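Local structure of E1 (Kluyveromyces marxianus, 3VX6) at residues Pro13-Phe18 / Ile140-Phe145; Ile77-Tyr82 / Ile121-Ile126. The protein is the N-terminal domain of an E1-like enzyme that activates the ubiquitin-like proteins Atg12 and Atg8 for conjugation in autophagy. All coordinates share one frame; numbering follows the deposited sequence.

Contact 1: residues Pro13-Phe18 / Ile140-Phe145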
ATOM      1  N   PRO A  13       3.335  -2.703  -9.469  1.00 48.60           N
ATOM      2  CA  PRO A  13       2.774  -1.501  -8.857  1.00 48.94           C
ATOM      3  C   PRO A  13       1.859  -2.084  -7.794  1.00 48.15           C
ATOM      4  O   PRO A  13       1.134  -3.037  -8.070  1.00 50.40           O
ATOM      5  CB  PRO A  13       2.013  -0.851 -10.012  1.00 49.59           C
ATOM      6  CG  PRO A  13       1.645  -2.029 -10.890  1.00 50.59           C
ATOM      7  CD  PRO A  13       2.922  -2.824 -10.878  1.00 50.27           C
ATOM      8  N   SER A  14       1.915  -1.543  -6.582  1.00 46.75           N
ATOM      9  CA  SER A  14       1.126  -2.063  -5.466  1.00 44.53           C
ATOM     10  C   SER A  14      -0.403  -2.057  -5.593  1.00 44.39           C
ATOM     11  O   SER A  14      -1.090  -2.667  -4.771  1.00 43.06           O
ATOM     12  CB  SER A  14       1.521  -1.333  -4.177  1.00 43.73           C
ATOM     13  OG  SER A  14       2.870  -1.590  -3.812  1.00 44.07           O
ATOM     14  N   PHE A  15      -0.935  -1.399  -6.617  1.00 43.20           N
ATOM     15  CA  PHE A  15      -2.381  -1.311  -6.785  1.00 42.89           C
ATOM     16  C   PHE A  15      -2.704  -0.655  -8.115  1.00 43.07           C
ATOM     17  O   PHE A  15      -1.846  -0.038  -8.755  1.00 42.30           O
ATOM     18  CB  PHE A  15      -2.968  -0.404  -5.715  1.00 43.00           C
ATOM     19  CG  PHE A  15      -2.588   1.045  -5.915  1.00 45.69           C
ATOM     20  CD1 PHE A  15      -1.255   1.448  -5.803  1.00 45.18           C
ATOM     21  CD2 PHE A  15      -3.531   1.979  -6.341  1.00 44.23           C
ATOM     22  CE1 PHE A  15      -0.867   2.752  -6.120  1.00 46.30           C
ATOM     23  CE2 PHE A  15      -3.149   3.284  -6.659  1.00 45.45           C
ATOM     24  CZ  PHE A  15      -1.817   3.671  -6.550  1.00 44.58           C
ATOM     25  N   GLN A  16      -3.964  -0.790  -8.507  1.00 44.92           N
ATOM     26  CA  GLN A  16      -4.498  -0.156  -9.707  1.00 45.83           C
ATOM     27  C   GLN A  16      -5.744   0.543  -9.179  1.00 44.50           C
ATOM     28  O   GLN A  16      -6.629  -0.093  -8.603  1.00 41.98           O
ATOM     29  CB  GLN A  16      -4.882  -1.175 -10.776  1.00 48.69           C
ATOM     30  CG  GLN A  16      -5.585  -0.540 -11.965  1.00 52.59           C
ATOM     31  CD  GLN A  16      -5.613  -1.436 -13.194  1.00 56.24           C
ATOM     32  OE1 GLN A  16      -6.305  -1.145 -14.171  1.00 57.88           O
ATOM     33  NE2 GLN A  16      -4.852  -2.526 -13.154  1.00 57.14           N
ATOM     34  N   SER A  17      -5.797   1.856  -9.339  1.00 44.31           N
ATOM     35  CA  SER A  17      -6.937   2.593  -8.836  1.00 45.19           C
ATOM     36  C   SER A  17      -8.178   2.363  -9.680  1.00 47.08           C
ATOM     37  O   SER A  17      -8.115   2.076 -10.885  1.00 46.81           O
ATOM     38  CB  SER A  17      -6.632   4.093  -8.760  1.00 43.96           C
ATOM     39  OG  SER A  17      -6.526   4.680 -10.041  1.00 43.41           O
ATOM     40  N   PHE A  18      -9.313   2.464  -9.015  1.00 48.55           N
ATOM     41  CA  PHE A  18     -10.597   2.317  -9.663  1.00 50.14           C
ATOM     42  C   PHE A  18     -11.484   3.293  -8.976  1.00 48.91           C
ATOM     43  O   PHE A  18     -12.111   2.976  -7.962  1.00 49.13           O
ATOM     44  CB  PHE A  18     -11.140   0.907  -9.503  1.00 52.72           C
ATOM     45  CG  PHE A  18     -10.705  -0.004 -10.588  1.00 54.81           C
ATOM     46  CD1 PHE A  18     -11.274   0.102 -11.852  1.00 55.19           C
ATOM     47  CD2 PHE A  18      -9.678  -0.911 -10.378  1.00 55.05           C
ATOM     48  CE1 PHE A  18     -10.827  -0.678 -12.898  1.00 56.91           C
ATOM     49  CE2 PHE A  18      -9.221  -1.695 -11.413  1.00 57.61           C
ATOM     50  CZ  PHE A  18      -9.796  -1.581 -12.684  1.00 58.48           C
ATOM     51  N   ILE A 140      -3.110   8.809  -7.409  1.00 39.76           N
ATOM     52  CA  ILE A 140      -3.016   7.952  -6.246  1.00 38.78           C
ATOM     53  C   ILE A 140      -1.631   7.349  -6.185  1.00 39.36           C
ATOM     54  O   ILE A 140      -0.984   7.142  -7.217  1.00 39.97           O
ATOM     55  CB  ILE A 140      -4.052   6.820  -6.297  1.00 37.62           C
ATOM     56  CG1 ILE A 140      -5.456   7.414  -6.425  1.00 36.75           C
ATOM     57  CG2 ILE A 140      -3.952   5.970  -5.042  1.00 36.03           C
ATOM     58  CD1 ILE A 140      -6.575   6.383  -6.480  1.00 35.47           C
ATOM     59  N   CYS A 141      -1.169   7.102  -4.962  1.00 38.24           N
ATOM     60  CA  CYS A 141       0.130   6.492  -4.739  1.00 37.15           C
ATOM     61  C   CYS A 141       0.035   5.639  -3.490  1.00 37.09           C
ATOM     62  O   CYS A 141      -0.718   5.940  -2.568  1.00 35.19           O
ATOM     63  CB  CYS A 141       1.226   7.546  -4.550  1.00 36.53           C
ATOM     64  SG  CYS A 141       1.333   8.291  -2.898  1.00 37.44           S
ATOM     65  N   MET A 142       0.767   4.541  -3.493  1.00 37.46           N
ATOM     66  CA  MET A 142       0.826   3.664  -2.337  1.00 38.32           C
ATOM     67  C   MET A 142       2.330   3.672  -2.102  1.00 36.58           C
ATOM     68  O   MET A 142       3.068   2.962  -2.776  1.00 36.82           O
ATOM     69  CB  MET A 142       0.329   2.269  -2.698  1.00 39.35           C
ATOM     70  CG  MET A 142       0.240   1.346  -1.508  1.00 39.75           C
ATOM     71  SD  MET A 142      -0.407  -0.222  -2.001  1.00 41.34           S
ATOM     72  CE  MET A 142      -2.151  -0.054  -1.641  1.00 43.71           C
ATOM     73  N   PRO A 143       2.802   4.504  -1.159  1.00 34.87           N
ATOM     74  CA  PRO A 143       4.225   4.607  -0.867  1.00 35.26           C
ATOM     75  C   PRO A 143       4.959   3.305  -0.709  1.00 35.93           C
ATOM     76  O   PRO A 143       4.567   2.416   0.046  1.00 33.52           O
ATOM     77  CB  PRO A 143       4.257   5.462   0.391  1.00 35.43           C
ATOM     78  CG  PRO A 143       3.101   6.327   0.207  1.00 33.29           C
ATOM     79  CD  PRO A 143       2.051   5.323  -0.204  1.00 33.90           C
ATOM     80  N   SER A 144       6.033   3.226  -1.478  1.00 38.38           N
ATOM     81  CA  SER A 144       6.932   2.094  -1.522  1.00 40.09           C
ATOM     82  C   SER A 144       8.306   2.704  -1.260  1.00 40.36           C
ATOM     83  O   SER A 144       8.901   3.335  -2.132  1.00 40.83           O
ATOM     84  CB  SER A 144       6.882   1.451  -2.907  1.00 40.35           C
ATOM     85  OG  SER A 144       7.992   0.594  -3.092  1.00 46.22           O
ATOM     86  N   PHE A 145       8.802   2.537  -0.043  1.00 40.97           N
ATOM     87  CA  PHE A 145      10.093   3.094   0.308  1.00 40.09           C
ATOM     88  C   PHE A 145      11.157   2.032   0.462  1.00 40.81           C
ATOM     89  O   PHE A 145      10.865   0.845   0.607  1.00 40.50           O
ATOM     90  CB  PHE A 145       9.989   3.874   1.605  1.00 38.14           C
ATOM     91  CG  PHE A 145       9.335   3.107   2.706  1.00 37.74           C
ATOM     92  CD1 PHE A 145       7.947   3.097   2.836  1.00 37.06           C
ATOM     93  CD2 PHE A 145      10.104   2.389   3.619  1.00 35.15           C
ATOM     94  CE1 PHE A 145       7.341   2.385   3.864  1.00 37.60           C
ATOM     95  CE2 PHE A 145       9.509   1.678   4.642  1.00 33.17           C
ATOM     96  CZ  PHE A 145       8.127   1.673   4.770  1.00 35.69           C
TER
HETATM   97  O   HOH W   1       3.994   1.188  -4.274  1.00 47.05           O
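Phe15 reaches across to Ile140 and Met142, and its side chain carries most of this contact. Starting at CB, the nearest atom opposite is the Met142 methyl CE, at 4.2 Å. From there the path leads to CG, between the backbone N and the carbonyl carbon (chi1 69°), and on into the ring. Along one side of the ring, CD1 lies 3.6 Å from Met142 CB, and CE1 comes equally near the Met142 backbone N. The other side belongs to Ile140: CE2 rests against its CG2 branch, and CZ at the tip touches that methyl too. Ile140 O lies at the ring edge, in the plane, 3.6 Å from CZ. The Phe15 and Met142 side chains slide past each other in opposite directions, leaving SD 5.3 Å from the ring centroid, in an oblique Met-aromatic contact. SD also packs on Ser14 CB.

At the far end, the Ile140 CD1 branch packs on Ser17 CB, while Ser17 OG is hydrogen-bonded to Glu263. No direct hydrogen bond joins the two segments. Instead a modelled water lies between them, 3.0 Å from Ser14 OG and donating to Met142 O, though that second distance is too short to be relied on. The Phe15 side chain also touches Ile60 of strand 59-62, and the backbone of Gln16 pairs with that strand. The contact is therefore typical of two beta layers meeting through their side chains: the small parallel pair of strands 16-19 and 59-62, with the residues leading into it, packs against strand 135-144 of the mixed sheet, in the buried interior of the Atg7 N-terminal domain.

Contact 2: residues Ile77-Tyr82 / Ile121-Ile126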
ATOM      1  N   ILE A  77     -10.895  -7.208   5.374  1.00 62.35           N
ATOM      2  CA  ILE A  77      -9.726  -6.359   5.521  1.00 58.15           C
ATOM      3  C   ILE A  77      -9.987  -4.977   4.937  1.00 55.78           C
ATOM      4  O   ILE A  77     -10.268  -4.820   3.746  1.00 54.91           O
ATOM      5  CB  ILE A  77      -8.496  -7.005   4.845  1.00 58.20           C
ATOM      6  CG1 ILE A  77      -8.056  -8.227   5.665  1.00 56.47           C
ATOM      7  CG2 ILE A  77      -7.375  -5.979   4.691  1.00 56.41           C
ATOM      8  CD1 ILE A  77      -6.924  -9.009   5.055  1.00 55.14           C
ATOM      9  N   ILE A  78      -9.902  -3.969   5.791  1.00 52.11           N
ATOM     10  CA  ILE A  78     -10.141  -2.607   5.362  1.00 48.29           C
ATOM     11  C   ILE A  78      -8.836  -1.838   5.321  1.00 46.80           C
ATOM     12  O   ILE A  78      -8.158  -1.702   6.336  1.00 44.82           O
ATOM     13  CB  ILE A  78     -11.107  -1.899   6.321  1.00 46.44           C
ATOM     14  CG1 ILE A  78     -12.401  -2.715   6.452  1.00 44.86           C
ATOM     15  CG2 ILE A  78     -11.358  -0.487   5.840  1.00 46.97           C
ATOM     16  CD1 ILE A  78     -13.080  -3.046   5.131  1.00 43.54           C
ATOM     17  N   LEU A  79      -8.482  -1.337   4.141  1.00 47.10           N
ATOM     18  CA  LEU A  79      -7.243  -0.578   3.996  1.00 44.96           C
ATOM     19  C   LEU A  79      -7.486   0.905   4.196  1.00 44.77           C
ATOM     20  O   LEU A  79      -8.365   1.486   3.559  1.00 45.34           O
ATOM     21  CB  LEU A  79      -6.622  -0.790   2.616  1.00 42.18           C
ATOM     22  CG  LEU A  79      -5.264  -0.099   2.531  1.00 40.75           C
ATOM     23  CD1 LEU A  79      -4.350  -0.699   3.603  1.00 40.11           C
ATOM     24  CD2 LEU A  79      -4.664  -0.257   1.151  1.00 38.17           C
ATOM     25  N   LYS A  80      -6.710   1.521   5.079  1.00 44.39           N
ATOM     26  CA  LYS A  80      -6.875   2.940   5.315  1.00 44.84           C
ATOM     27  C   LYS A  80      -5.930   3.723   4.428  1.00 43.76           C
ATOM     28  O   LYS A  80      -4.729   3.490   4.421  1.00 44.32           O
ATOM     29  CB  LYS A  80      -6.619   3.289   6.784  1.00 46.29           C
ATOM     30  CG  LYS A  80      -6.968   4.734   7.140  1.00 47.95           C
ATOM     31  CD  LYS A  80      -7.135   4.899   8.642  1.00 51.89           C
ATOM     32  CE  LYS A  80      -7.501   6.331   9.019  1.00 51.71           C
ATOM     33  NZ  LYS A  80      -7.828   6.471  10.474  1.00 51.92           N
ATOM     34  N   GLY A  81      -6.496   4.642   3.660  1.00 43.55           N
ATOM     35  CA  GLY A  81      -5.696   5.467   2.783  1.00 43.06           C
ATOM     36  C   GLY A  81      -5.940   6.904   3.163  1.00 42.33           C
ATOM     37  O   GLY A  81      -6.639   7.177   4.139  1.00 42.21           O
ATOM     38  N   TYR A  82      -5.367   7.824   2.401  1.00 41.64           N
ATOM     39  CA  TYR A  82      -5.543   9.234   2.677  1.00 42.25           C
ATOM     40  C   TYR A  82      -5.662  10.014   1.381  1.00 39.92           C
ATOM     41  O   TYR A  82      -4.993   9.717   0.391  1.00 37.54           O
ATOM     42  CB  TYR A  82      -4.370   9.761   3.529  1.00 45.81           C
ATOM     43  CG  TYR A  82      -4.257   9.066   4.879  1.00 51.38           C
ATOM     44  CD1 TYR A  82      -5.215   9.272   5.886  1.00 52.84           C
ATOM     45  CD2 TYR A  82      -3.248   8.124   5.115  1.00 53.55           C
ATOM     46  CE1 TYR A  82      -5.173   8.547   7.089  1.00 54.29           C
ATOM     47  CE2 TYR A  82      -3.194   7.394   6.306  1.00 54.37           C
ATOM     48  CZ  TYR A  82      -4.155   7.602   7.286  1.00 55.75           C
ATOM     49  OH  TYR A  82      -4.097   6.839   8.439  1.00 57.17           O
ATOM     50  N   ILE A 121       1.794  -0.109   5.129  1.00 41.76           N
ATOM     51  CA  ILE A 121       0.979  -0.149   3.923  1.00 42.83           C
ATOM     52  C   ILE A 121      -0.177   0.823   3.964  1.00 40.89           C
ATOM     53  O   ILE A 121      -0.988   0.794   4.882  1.00 42.78           O
ATOM     54  CB  ILE A 121       0.396  -1.560   3.678  1.00 44.98           C
ATOM     55  CG1 ILE A 121       1.514  -2.509   3.256  1.00 45.17           C
ATOM     56  CG2 ILE A 121      -0.710  -1.497   2.616  1.00 43.72           C
ATOM     57  CD1 ILE A 121       1.035  -3.894   2.951  1.00 46.50           C
ATOM     58  N   SER A 122      -0.245   1.677   2.953  1.00 38.89           N
ATOM     59  CA  SER A 122      -1.315   2.651   2.852  1.00 37.97           C
ATOM     60  C   SER A 122      -1.358   3.260   1.455  1.00 38.45           C
ATOM     61  O   SER A 122      -0.481   3.026   0.631  1.00 39.44           O
ATOM     62  CB  SER A 122      -1.109   3.750   3.885  1.00 35.84           C
ATOM     63  OG  SER A 122      -2.243   4.582   3.953  1.00 36.70           O
ATOM     64  N   PHE A 123      -2.403   4.014   1.168  1.00 39.30           N
ATOM     65  CA  PHE A 123      -2.470   4.673  -0.116  1.00 39.75           C
ATOM     66  C   PHE A 123      -2.859   6.108   0.136  1.00 39.25           C
ATOM     67  O   PHE A 123      -3.610   6.412   1.059  1.00 38.55           O
ATOM     68  CB  PHE A 123      -3.455   4.003  -1.067  1.00 40.27           C
ATOM     69  CG  PHE A 123      -4.876   4.087  -0.637  1.00 40.96           C
ATOM     70  CD1 PHE A 123      -5.363   3.258   0.364  1.00 40.49           C
ATOM     71  CD2 PHE A 123      -5.756   4.944  -1.294  1.00 41.71           C
ATOM     72  CE1 PHE A 123      -6.712   3.274   0.703  1.00 42.27           C
ATOM     73  CE2 PHE A 123      -7.104   4.970  -0.967  1.00 42.06           C
ATOM     74  CZ  PHE A 123      -7.587   4.134   0.030  1.00 42.84           C
ATOM     75  N   TYR A 124      -2.307   6.980  -0.691  1.00 38.93           N
ATOM     76  CA  TYR A 124      -2.516   8.407  -0.606  1.00 37.93           C
ATOM     77  C   TYR A 124      -2.948   8.889  -1.986  1.00 38.18           C
ATOM     78  O   TYR A 124      -2.416   8.462  -3.018  1.00 38.41           O
ATOM     79  CB  TYR A 124      -1.208   9.077  -0.195  1.00 38.61           C
ATOM     80  CG  TYR A 124      -0.651   8.562   1.117  1.00 42.06           C
ATOM     81  CD1 TYR A 124      -0.942   9.211   2.321  1.00 41.05           C
ATOM     82  CD2 TYR A 124       0.156   7.412   1.160  1.00 40.42           C
ATOM     83  CE1 TYR A 124      -0.442   8.736   3.536  1.00 43.30           C
ATOM     84  CE2 TYR A 124       0.660   6.923   2.377  1.00 41.51           C
ATOM     85  CZ  TYR A 124       0.356   7.596   3.563  1.00 44.24           C
ATOM     86  OH  TYR A 124       0.845   7.160   4.779  1.00 45.65           O
ATOM     87  N   MET A 125      -3.928   9.773  -2.009  1.00 38.19           N
ATOM     88  CA  MET A 125      -4.408  10.279  -3.272  1.00 38.46           C
ATOM     89  C   MET A 125      -4.378  11.787  -3.241  1.00 35.89           C
ATOM     90  O   MET A 125      -4.782  12.384  -2.264  1.00 35.92           O
ATOM     91  CB  MET A 125      -5.841   9.793  -3.510  1.00 39.76           C
ATOM     92  CG  MET A 125      -6.432  10.239  -4.825  1.00 42.09           C
ATOM     93  SD  MET A 125      -8.123   9.670  -5.032  1.00 45.30           S
ATOM     94  CE  MET A 125      -8.840  11.138  -5.760  1.00 43.31           C
ATOM     95  N   ILE A 126      -3.843  12.404  -4.279  1.00 35.12           N
ATOM     96  CA  ILE A 126      -3.872  13.852  -4.338  1.00 36.32           C
ATOM     97  C   ILE A 126      -4.832  14.084  -5.482  1.00 37.84           C
ATOM     98  O   ILE A 126      -4.911  13.279  -6.413  1.00 39.81           O
ATOM     99  CB  ILE A 126      -2.503  14.496  -4.650  1.00 35.57           C
ATOM    100  CG1 ILE A 126      -1.892  13.880  -5.914  1.00 34.75           C
ATOM    101  CG2 ILE A 126      -1.600  14.384  -3.421  1.00 35.27           C
ATOM    102  CD1 ILE A 126      -0.633  14.585  -6.416  1.00 31.54           C
TER
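Gly81 lies over one face of the Phe123 ring, its CA 3.4 Å from the centroid, a CH-pi contact displaced toward the rim. Phe123 CG stands between its own backbone N and carbonyl carbon (chi1 66°), and the end of the side chain comes nearer to the neighbouring strand. Leu79 crosses this ring obliquely, with CD2 3.7 Å from CD1 of Phe123. Its other methyl, CD1, meets CG2 of Ile121, whose side chain runs at about a right angle to that of Leu79.

On the opposite face of the sheet, Tyr82 and Tyr124 lie side by side and point the same way. Their planes are inclined by 34°, with centroids 5.5 Å apart, so the pair is oblique; the closest atoms are CD2 of Tyr82 and CE1 of Tyr124. Lys104, Phe100 and Leu108 of helix 97-114 pack on Tyr124.

Two main-chain bonds and one from a serine side chain link the two segments. Ser122 OG donates to Lys80 O at 2.8 Å, standing 15° from the carbonyl plane. Tyr82 N bonds to Phe123 O, an atom whose place is less sure, and Met125 N donates to Tyr82 O at 2.6 Å. Tyr124 CA adds a C-H...O contact to that same oxygen. Tyr82 O thus takes two donors from the parallel partner, which implies that the main chain holds the register from Tyr82 on, whereas at Lys80 a side-chain hydroxyl takes the carbonyl and aromatic and aliphatic groups supply the remaining contact.

How the contacts relate
Both contacts lie in the buried interior, though contact 2 reaches a more open margin at Lys80 and Tyr82. They share one mixed sheet: strand 123-130 of contact 2 runs next to strand 135-144 of contact 1, and a probable hydrogen bond from Tyr124 N to Cys141 O joins them, with Ile140 packing on Met125 beside it. Their chemistry follows from their places. Contact 2 pairs strands within the sheet, so backbone hydrogen bonds matter alongside the side chains; contact 1 lays a separate two-stranded sheet on it, through side chains and a bridging water. Along the chain, contact 2 is nested inside the loop that contact 1 closes.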